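Monomethylamine methyltransferase mtmB1 (Methanosarcina barkeri, PDB 1NTH) catalyses the transfer of the methyl group from monomethylamine to the corrinoid cofactor of its partner protein MtmC in methanogenesis from methylamine. Local coordinates at residues G49-F63 with L312-T326. Sequence-based numbering, arbitrary orientation.
Sequences GEFIPTDKDMMEKLF and LMIAGWACATISEFT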
ATOM      1  N   GLY A  49      -4.872  25.527 -48.057  1.00 27.53           N
ATOM      2  CA  GLY A  49      -4.948  24.105 -48.340  1.00 27.61           C
ATOM      3  C   GLY A  49      -3.983  23.162 -47.642  1.00 27.11           C
ATOM      4  O   GLY A  49      -4.014  21.959 -47.901  1.00 28.53           O
ATOM      5  N   GLU A  50      -3.125  23.683 -46.771  1.00 25.96           N
ATOM      6  CA  GLU A  50      -2.172  22.831 -46.062  1.00 26.43           C
ATOM      7  C   GLU A  50      -2.812  22.133 -44.870  1.00 23.87           C
ATOM      8  O   GLU A  50      -3.642  22.719 -44.179  1.00 22.86           O
ATOM      9  CB  GLU A  50      -0.984  23.646 -45.545  1.00 27.72           C
ATOM     10  CG  GLU A  50      -0.018  24.138 -46.599  1.00 33.03           C
ATOM     11  CD  GLU A  50       1.294  24.594 -45.985  1.00 36.69           C
ATOM     12  OE1 GLU A  50       1.266  25.478 -45.100  1.00 38.18           O
ATOM     13  OE2 GLU A  50       2.355  24.067 -46.381  1.00 40.21           O
ATOM     14  N   PHE A  51      -2.421  20.884 -44.634  1.00 22.52           N
ATOM     15  CA  PHE A  51      -2.934  20.131 -43.492  1.00 21.43           C
ATOM     16  C   PHE A  51      -2.077  20.471 -42.277  1.00 21.25           C
ATOM     17  O   PHE A  51      -2.585  20.641 -41.169  1.00 21.00           O
ATOM     18  CB  PHE A  51      -2.862  18.625 -43.747  1.00 21.35           C
ATOM     19  CG  PHE A  51      -3.838  18.137 -44.770  1.00 22.02           C
ATOM     20  CD1 PHE A  51      -3.534  18.195 -46.126  1.00 22.24           C
ATOM     21  CD2 PHE A  51      -5.067  17.617 -44.377  1.00 21.09           C
ATOM     22  CE1 PHE A  51      -4.444  17.738 -47.075  1.00 22.39           C
ATOM     23  CE2 PHE A  51      -5.982  17.161 -45.317  1.00 23.14           C
ATOM     24  CZ  PHE A  51      -5.669  17.219 -46.670  1.00 22.38           C
ATOM     25  N   ILE A  52      -0.771  20.563 -42.503  1.00 22.29           N
ATOM     26  CA  ILE A  52       0.183  20.892 -41.449  1.00 22.92           C
ATOM     27  C   ILE A  52       0.917  22.145 -41.913  1.00 22.85           C
ATOM     28  O   ILE A  52       1.551  22.143 -42.966  1.00 23.80           O
ATOM     29  CB  ILE A  52       1.220  19.765 -41.251  0.60 23.98           C
ATOM     30  CG1 ILE A  52       0.516  18.414 -41.112  0.60 25.50           C
ATOM     31  CG2 ILE A  52       2.062  20.050 -40.018  1.00 23.57           C
ATOM     32  CD1 ILE A  52      -0.417  18.322 -39.931  0.60 25.64           C
ATOM     33  N   PRO A  53       0.854  23.228 -41.125  1.00 22.88           N
ATOM     34  CA  PRO A  53       1.518  24.486 -41.488  1.00 24.40           C
ATOM     35  C   PRO A  53       3.038  24.445 -41.546  1.00 26.80           C
ATOM     36  O   PRO A  53       3.685  23.726 -40.784  1.00 26.50           O
ATOM     37  CB  PRO A  53       1.020  25.457 -40.424  1.00 22.90           C
ATOM     38  CG  PRO A  53       0.874  24.571 -39.223  1.00 21.12           C
ATOM     39  CD  PRO A  53       0.203  23.344 -39.807  1.00 21.06           C
ATOM     40  N   THR A  54       3.590  25.236 -42.462  1.00 28.88           N
ATOM     41  CA  THR A  54       5.030  25.356 -42.648  1.00 31.68           C
ATOM     42  C   THR A  54       5.377  26.846 -42.625  1.00 31.99           C
ATOM     43  O   THR A  54       6.515  27.235 -42.879  1.00 34.29           O
ATOM     44  CB  THR A  54       5.484  24.754 -43.997  1.00 32.20           C
ATOM     45  OG1 THR A  54       4.824  25.430 -45.074  1.00 35.09           O
ATOM     46  CG2 THR A  54       5.143  23.273 -44.060  1.00 35.00           C
ATOM     47  N   ASP A  55       4.377  27.671 -42.323  1.00 30.79           N
ATOM     48  CA  ASP A  55       4.547  29.122 -42.253  1.00 29.28           C
ATOM     49  C   ASP A  55       4.440  29.544 -40.792  1.00 28.49           C
ATOM     50  O   ASP A  55       3.336  29.700 -40.265  1.00 26.99           O
ATOM     51  CB  ASP A  55       3.451  29.821 -43.064  1.00 30.52           C
ATOM     52  CG  ASP A  55       3.647  31.327 -43.143  1.00 32.04           C
ATOM     53  OD1 ASP A  55       4.175  31.923 -42.183  1.00 31.94           O
ATOM     54  OD2 ASP A  55       3.255  31.920 -44.170  1.00 36.00           O
ATOM     55  N   LYS A  56       5.579  29.736 -40.135  1.00 27.44           N
ATOM     56  CA  LYS A  56       5.570  30.119 -38.731  1.00 28.83           C
ATOM     57  C   LYS A  56       4.912  31.468 -38.461  1.00 27.46           C
ATOM     58  O   LYS A  56       4.353  31.679 -37.386  1.00 27.73           O
ATOM     59  CB  LYS A  56       6.993  30.100 -38.160  1.00 29.96           C
ATOM     60  CG  LYS A  56       7.072  30.430 -36.679  0.50 31.57           C
ATOM     61  CD  LYS A  56       8.508  30.392 -36.177  0.50 33.83           C
ATOM     62  CE  LYS A  56       8.579  30.729 -34.695  0.50 34.74           C
ATOM     63  NZ  LYS A  56       9.980  30.711 -34.187  0.50 37.20           N
ATOM     64  N   ASP A  57       4.975  32.379 -39.427  1.00 27.09           N
ATOM     65  CA  ASP A  57       4.354  33.688 -39.250  1.00 27.29           C
ATOM     66  C   ASP A  57       2.840  33.534 -39.151  1.00 24.68           C
ATOM     67  O   ASP A  57       2.196  34.162 -38.310  1.00 23.19           O
ATOM     68  CB  ASP A  57       4.714  34.617 -40.414  0.50 29.66           C
ATOM     69  CG  ASP A  57       6.188  34.973 -40.442  0.50 31.87           C
ATOM     70  OD1 ASP A  57       6.708  35.435 -39.405  0.50 32.22           O
ATOM     71  OD2 ASP A  57       6.826  34.798 -41.502  0.50 33.79           O
ATOM     72  N   MET A  58       2.279  32.698 -40.019  1.00 22.91           N
ATOM     73  CA  MET A  58       0.841  32.455 -40.026  1.00 22.10           C
ATOM     74  C   MET A  58       0.453  31.718 -38.744  1.00 21.68           C
ATOM     75  O   MET A  58      -0.605  31.969 -38.164  1.00 20.79           O
ATOM     76  CB  MET A  58       0.453  31.623 -41.251  1.00 21.46           C
ATOM     77  CG  MET A  58      -1.047  31.478 -41.475  1.00 23.24           C
ATOM     78  SD  MET A  58      -1.864  33.061 -41.795  1.00 25.68           S
ATOM     79  CE  MET A  58      -1.423  33.318 -43.517  1.00 25.66           C
ATOM     80  N   MET A  59       1.320  30.812 -38.299  1.00 20.89           N
ATOM     81  CA  MET A  59       1.059  30.054 -37.079  1.00 20.27           C
ATOM     82  C   MET A  59       1.027  30.976 -35.870  1.00 19.75           C
ATOM     83  O   MET A  59       0.177  30.826 -34.992  1.00 18.78           O
ATOM     84  CB  MET A  59       2.128  28.976 -36.890  1.00 20.68           C
ATOM     85  CG  MET A  59       2.045  27.863 -37.917  1.00 20.56           C
ATOM     86  SD  MET A  59       3.502  26.806 -37.890  1.00 24.72           S
ATOM     87  CE  MET A  59       3.311  26.031 -36.282  1.00 20.98           C
ATOM     88  N   GLU A  60       1.951  31.932 -35.822  1.00 20.01           N
ATOM     89  CA  GLU A  60       1.992  32.867 -34.706  1.00 20.90           C
ATOM     90  C   GLU A  60       0.728  33.719 -34.677  1.00 19.56           C
ATOM     91  O   GLU A  60       0.215  34.038 -33.606  1.00 19.51           O
ATOM     92  CB  GLU A  60       3.229  33.764 -34.791  1.00 23.19           C
ATOM     93  CG  GLU A  60       3.262  34.842 -33.719  1.00 30.66           C
ATOM     94  CD  GLU A  60       4.608  35.530 -33.617  1.00 35.67           C
ATOM     95  OE1 GLU A  60       5.208  35.831 -34.671  1.00 39.24           O
ATOM     96  OE2 GLU A  60       5.061  35.779 -32.479  1.00 38.73           O
ATOM     97  N   LYS A  61       0.221  34.088 -35.848  1.00 19.30           N
ATOM     98  CA  LYS A  61      -1.002  34.882 -35.894  1.00 19.22           C
ATOM     99  C   LYS A  61      -2.184  34.035 -35.426  1.00 19.37           C
ATOM    100  O   LYS A  61      -3.092  34.538 -34.767  1.00 19.67           O
ATOM    101  CB  LYS A  61      -1.243  35.412 -37.310  1.00 22.11           C
ATOM    102  CG  LYS A  61      -0.202  36.436 -37.738  1.00 25.52           C
ATOM    103  CD  LYS A  61      -0.572  37.119 -39.044  1.00 27.86           C
ATOM    104  CE  LYS A  61      -0.642  36.133 -40.196  1.00 31.69           C
ATOM    105  NZ  LYS A  61      -1.083  36.798 -41.460  1.00 34.81           N
ATOM    106  N   LEU A  62      -2.164  32.748 -35.758  1.00 19.01           N
ATOM    107  CA  LEU A  62      -3.232  31.848 -35.331  1.00 18.45           C
ATOM    108  C   LEU A  62      -3.201  31.719 -33.810  1.00 17.81           C
ATOM    109  O   LEU A  62      -4.244  31.680 -33.161  1.00 17.66           O
ATOM    110  CB  LEU A  62      -3.068  30.465 -35.969  1.00 18.02           C
ATOM    111  CG  LEU A  62      -3.974  29.359 -35.408  1.00 17.96           C
ATOM    112  CD1 LEU A  62      -5.440  29.766 -35.535  1.00 18.83           C
ATOM    113  CD2 LEU A  62      -3.713  28.051 -36.149  1.00 17.92           C
ATOM    114  N   PHE A  63      -2.002  31.653 -33.239  1.00 18.24           N
ATOM    115  CA  PHE A  63      -1.888  31.539 -31.791  1.00 18.49           C
ATOM    116  C   PHE A  63      -2.448  32.794 -31.133  1.00 19.07           C
ATOM    117  O   PHE A  63      -3.213  32.716 -30.169  1.00 18.13           O
ATOM    118  CB  PHE A  63      -0.429  31.352 -31.365  1.00 19.40           C
ATOM    119  CG  PHE A  63      -0.246  31.272 -29.876  1.00 21.45           C
ATOM    120  CD1 PHE A  63      -0.709  30.169 -29.164  1.00 21.58           C
ATOM    121  CD2 PHE A  63       0.345  32.319 -29.178  1.00 23.20           C
ATOM    122  CE1 PHE A  63      -0.581  30.109 -27.778  1.00 21.99           C
ATOM    123  CE2 PHE A  63       0.477  32.268 -27.790  1.00 24.16           C
ATOM    124  CZ  PHE A  63       0.009  31.161 -27.091  1.00 22.86           C
ATOM    125  N   LEU A 312      -9.198  17.646 -40.560  1.00 18.56           N
ATOM    126  CA  LEU A 312      -7.790  17.280 -40.461  1.00 19.00           C
ATOM    127  C   LEU A 312      -6.949  18.558 -40.490  1.00 19.93           C
ATOM    128  O   LEU A 312      -5.969  18.685 -39.757  1.00 18.46           O
ATOM    129  CB  LEU A 312      -7.388  16.344 -41.607  1.00 18.51           C
ATOM    130  CG  LEU A 312      -7.972  14.926 -41.542  1.00 19.26           C
ATOM    131  CD1 LEU A 312      -7.599  14.152 -42.799  1.00 22.02           C
ATOM    132  CD2 LEU A 312      -7.445  14.203 -40.297  1.00 19.58           C
ATOM    133  N   MET A 313      -7.343  19.517 -41.327  1.00 19.45           N
ATOM    134  CA  MET A 313      -6.623  20.786 -41.411  1.00 19.54           C
ATOM    135  C   MET A 313      -6.739  21.552 -40.096  1.00 18.27           C
ATOM    136  O   MET A 313      -5.770  22.151 -39.629  1.00 19.28           O
ATOM    137  CB  MET A 313      -7.176  21.638 -42.558  1.00 20.69           C
ATOM    138  CG  MET A 313      -6.838  21.099 -43.936  1.00 21.27           C
ATOM    139  SD  MET A 313      -7.679  22.019 -45.243  1.00 24.60           S
ATOM    140  CE  MET A 313      -6.818  23.582 -45.172  1.00 22.72           C
ATOM    141  N   ILE A 314      -7.928  21.533 -39.503  1.00 17.80           N
ATOM    142  CA  ILE A 314      -8.150  22.219 -38.236  1.00 17.58           C
ATOM    143  C   ILE A 314      -7.248  21.620 -37.156  1.00 17.89           C
ATOM    144  O   ILE A 314      -6.562  22.349 -36.438  1.00 17.51           O
ATOM    145  CB  ILE A 314      -9.630  22.104 -37.799  1.00 17.63           C
ATOM    146  CG1 ILE A 314     -10.510  22.881 -38.786  1.00 18.74           C
ATOM    147  CG2 ILE A 314      -9.812  22.638 -36.377  1.00 18.42           C
ATOM    148  CD1 ILE A 314     -11.991  22.598 -38.648  1.00 18.59           C
ATOM    149  N   ALA A 315      -7.239  20.296 -37.055  1.00 17.19           N
ATOM    150  CA  ALA A 315      -6.417  19.621 -36.053  1.00 17.61           C
ATOM    151  C   ALA A 315      -4.923  19.845 -36.300  1.00 17.55           C
ATOM    152  O   ALA A 315      -4.164  20.120 -35.365  1.00 17.71           O
ATOM    153  CB  ALA A 315      -6.725  18.128 -36.043  1.00 17.14           C
ATOM    154  N   GLY A 316      -4.505  19.724 -37.556  1.00 17.90           N
ATOM    155  CA  GLY A 316      -3.102  19.909 -37.891  1.00 17.65           C
ATOM    156  C   GLY A 316      -2.578  21.290 -37.548  1.00 18.55           C
ATOM    157  O   GLY A 316      -1.502  21.425 -36.963  1.00 17.97           O
ATOM    158  N   TRP A 317      -3.333  22.323 -37.909  1.00 17.90           N
ATOM    159  CA  TRP A 317      -2.917  23.688 -37.618  1.00 17.06           C
ATOM    160  C   TRP A 317      -2.973  24.000 -36.128  1.00 16.72           C
ATOM    161  O   TRP A 317      -2.072  24.644 -35.593  1.00 17.35           O
ATOM    162  CB  TRP A 317      -3.779  24.698 -38.388  1.00 17.71           C
ATOM    163  CG  TRP A 317      -3.331  24.895 -39.804  1.00 17.73           C
ATOM    164  CD1 TRP A 317      -3.543  24.056 -40.862  1.00 18.35           C
ATOM    165  CD2 TRP A 317      -2.556  25.989 -40.307  1.00 17.92           C
ATOM    166  NE1 TRP A 317      -2.946  24.562 -41.995  1.00 18.97           N
ATOM    167  CE2 TRP A 317      -2.333  25.747 -41.682  1.00 17.83           C
ATOM    168  CE3 TRP A 317      -2.026  27.152 -39.728  1.00 18.45           C
ATOM    169  CZ2 TRP A 317      -1.603  26.630 -42.490  1.00 19.20           C
ATOM    170  CZ3 TRP A 317      -1.299  28.030 -40.532  1.00 17.88           C
ATOM    171  CH2 TRP A 317      -1.097  27.762 -41.899  1.00 18.58           C
ATOM    172  N   ALA A 318      -4.025  23.548 -35.456  1.00 17.64           N
ATOM    173  CA  ALA A 318      -4.151  23.811 -34.027  1.00 16.56           C
ATOM    174  C   ALA A 318      -2.995  23.175 -33.252  1.00 17.68           C
ATOM    175  O   ALA A 318      -2.359  23.827 -32.422  1.00 17.33           O
ATOM    176  CB  ALA A 318      -5.488  23.284 -33.510  1.00 17.90           C
ATOM    177  N   CYS A 319      -2.717  21.907 -33.532  1.00 17.45           N
ATOM    178  CA  CYS A 319      -1.646  21.207 -32.832  1.00 18.98           C
ATOM    179  C   CYS A 319      -0.256  21.733 -33.172  1.00 18.48           C
ATOM    180  O   CYS A 319       0.581  21.899 -32.284  1.00 18.72           O
ATOM    181  CB  CYS A 319      -1.702  19.707 -33.121  1.00 19.13           C
ATOM    182  SG  CYS A 319      -0.519  18.763 -32.119  1.00 23.22           S
ATOM    183  N   ALA A 320       0.003  21.991 -34.451  1.00 18.30           N
ATOM    184  CA  ALA A 320       1.312  22.502 -34.841  1.00 17.75           C
ATOM    185  C   ALA A 320       1.563  23.828 -34.140  1.00 18.40           C
ATOM    186  O   ALA A 320       2.668  24.102 -33.673  1.00 18.62           O
ATOM    187  CB  ALA A 320       1.385  22.685 -36.354  1.00 19.19           C
ATOM    188  N   THR A 321       0.523  24.651 -34.066  1.00 17.14           N
ATOM    189  CA  THR A 321       0.626  25.955 -33.431  1.00 16.92           C
ATOM    190  C   THR A 321       0.792  25.828 -31.920  1.00 17.63           C
ATOM    191  O   THR A 321       1.631  26.501 -31.322  1.00 17.31           O
ATOM    192  CB  THR A 321      -0.613  26.802 -33.763  1.00 18.23           C
ATOM    193  OG1 THR A 321      -0.694  26.957 -35.186  1.00 18.93           O
ATOM    194  CG2 THR A 321      -0.523  28.175 -33.115  1.00 17.39           C
ATOM    195  N   ILE A 322      -0.005  24.964 -31.302  1.00 17.11           N
ATOM    196  CA  ILE A 322       0.095  24.754 -29.863  1.00 17.35           C
ATOM    197  C   ILE A 322       1.474  24.171 -29.529  1.00 18.39           C
ATOM    198  O   ILE A 322       2.077  24.527 -28.514  1.00 19.58           O
ATOM    199  CB  ILE A 322      -1.028  23.805 -29.373  1.00 17.96           C
ATOM    200  CG1 ILE A 322      -2.364  24.558 -29.351  1.00 18.87           C
ATOM    201  CG2 ILE A 322      -0.691  23.244 -27.988  1.00 19.89           C
ATOM    202  CD1 ILE A 322      -2.406  25.732 -28.388  1.00 20.10           C
ATOM    203  N   SER A 323       1.978  23.294 -30.391  1.00 18.25           N
ATOM    204  CA  SER A 323       3.287  22.677 -30.168  1.00 20.22           C
ATOM    205  C   SER A 323       4.417  23.687 -30.313  1.00 20.78           C
ATOM    206  O   SER A 323       5.423  23.621 -29.606  1.00 20.71           O
ATOM    207  CB  SER A 323       3.516  21.533 -31.157  1.00 20.56           C
ATOM    208  OG  SER A 323       2.566  20.500 -30.971  1.00 23.73           O
ATOM    209  N   GLU A 324       4.244  24.625 -31.235  1.00 20.28           N
ATOM    210  CA  GLU A 324       5.256  25.637 -31.489  1.00 21.67           C
ATOM    211  C   GLU A 324       5.363  26.708 -30.410  1.00 21.31           C
ATOM    212  O   GLU A 324       6.468  27.082 -30.013  1.00 22.20           O
ATOM    213  CB  GLU A 324       4.984  26.313 -32.838  1.00 24.48           C
ATOM    214  CG  GLU A 324       5.927  27.470 -33.158  1.00 28.59           C
ATOM    215  CD  GLU A 324       7.320  27.008 -33.545  1.00 33.16           C
ATOM    216  OE1 GLU A 324       8.252  27.838 -33.505  1.00 36.43           O
ATOM    217  OE2 GLU A 324       7.481  25.821 -33.899  1.00 33.97           O
ATOM    218  N   PHE A 325       4.223  27.186 -29.920  1.00 20.19           N
ATOM    219  CA  PHE A 325       4.224  28.264 -28.942  1.00 20.34           C
ATOM    220  C   PHE A 325       3.933  27.948 -27.482  1.00 20.57           C
ATOM    221  O   PHE A 325       3.981  28.847 -26.643  1.00 20.24           O
ATOM    222  CB  PHE A 325       3.286  29.374 -29.424  1.00 21.92           C
ATOM    223  CG  PHE A 325       3.633  29.887 -30.790  1.00 22.26           C
ATOM    224  CD1 PHE A 325       2.988  29.391 -31.918  1.00 22.98           C
ATOM    225  CD2 PHE A 325       4.657  30.814 -30.956  1.00 24.27           C
ATOM    226  CE1 PHE A 325       3.364  29.805 -33.195  1.00 23.44           C
ATOM    227  CE2 PHE A 325       5.041  31.235 -32.227  1.00 24.66           C
ATOM    228  CZ  PHE A 325       4.392  30.729 -33.349  1.00 23.74           C
ATOM    229  N   THR A 326       3.627  26.692 -27.172  1.00 18.19           N
ATOM    230  CA  THR A 326       3.360  26.306 -25.786  1.00 17.98           C
ATOM    231  C   THR A 326       3.924  24.920 -25.530  1.00 17.43           C
ATOM    232  O   THR A 326       4.407  24.251 -26.447  1.00 19.23           O
ATOM    233  CB  THR A 326       1.846  26.244 -25.455  1.00 17.75           C
ATOM    234  OG1 THR A 326       1.295  25.018 -25.954  1.00 17.42           O
ATOM    235  CG2 THR A 326       1.102  27.415 -26.079  1.00 19.67           C
TER
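With CG anti to its carbonyl carbon (chi1 -82°), the indole of W317 leans off helix 312-325 against the loop 49-55, and P53 CB settles over its six-membered ring. Here, in a TIM-barrel methyltransferase, a helix following a barrel strand is crossed at a right angle by helix 56-63 and covered over its earlier turns, from L312 to A320, by the loop that leads into helix 56-63. The proline contact is a CH-pi interaction, P53 CB standing 3.2 Å from the centroid of the six-membered ring of W317, almost on the normal, while P53 CG presses tightly on A320 CB. At the indole edge, W317 NE1 donates to E50 O (2.9 Å) from within the ring plane but from above the carbonyl plane, with 151° at the hydrogen. M58 CG also touches W317 CZ3 (3.6 Å), and F47 stacks on the indole from outside the two segments. With an alanine here instead of W317, E50 O would probably lose its indole donor and a gap open beneath P53 and M58. Next along the loop, F51 O lies 3.4 Å from G316 CA, a CA-H...O contact that brings the loop backbone close against the helix at a residue with no side chain; F51 itself sets its ring edge against L312 CB.

Where the helices cross, M59 is a knob among A320, T321, E324 and F325, and F325 in turn fits among K56, M59, E60 and F63. F63, its CG anti to the backbone N (chi1 178°), lays one ring face over F325 CB, the two rings nearly parallel but slid apart. Deeper in, T321 OG1 turns back to W317 O (2.7 Å), which T321 N approaches from the opposite face, and L62 CD2 packs against T321 OG1 at 3.4 Å.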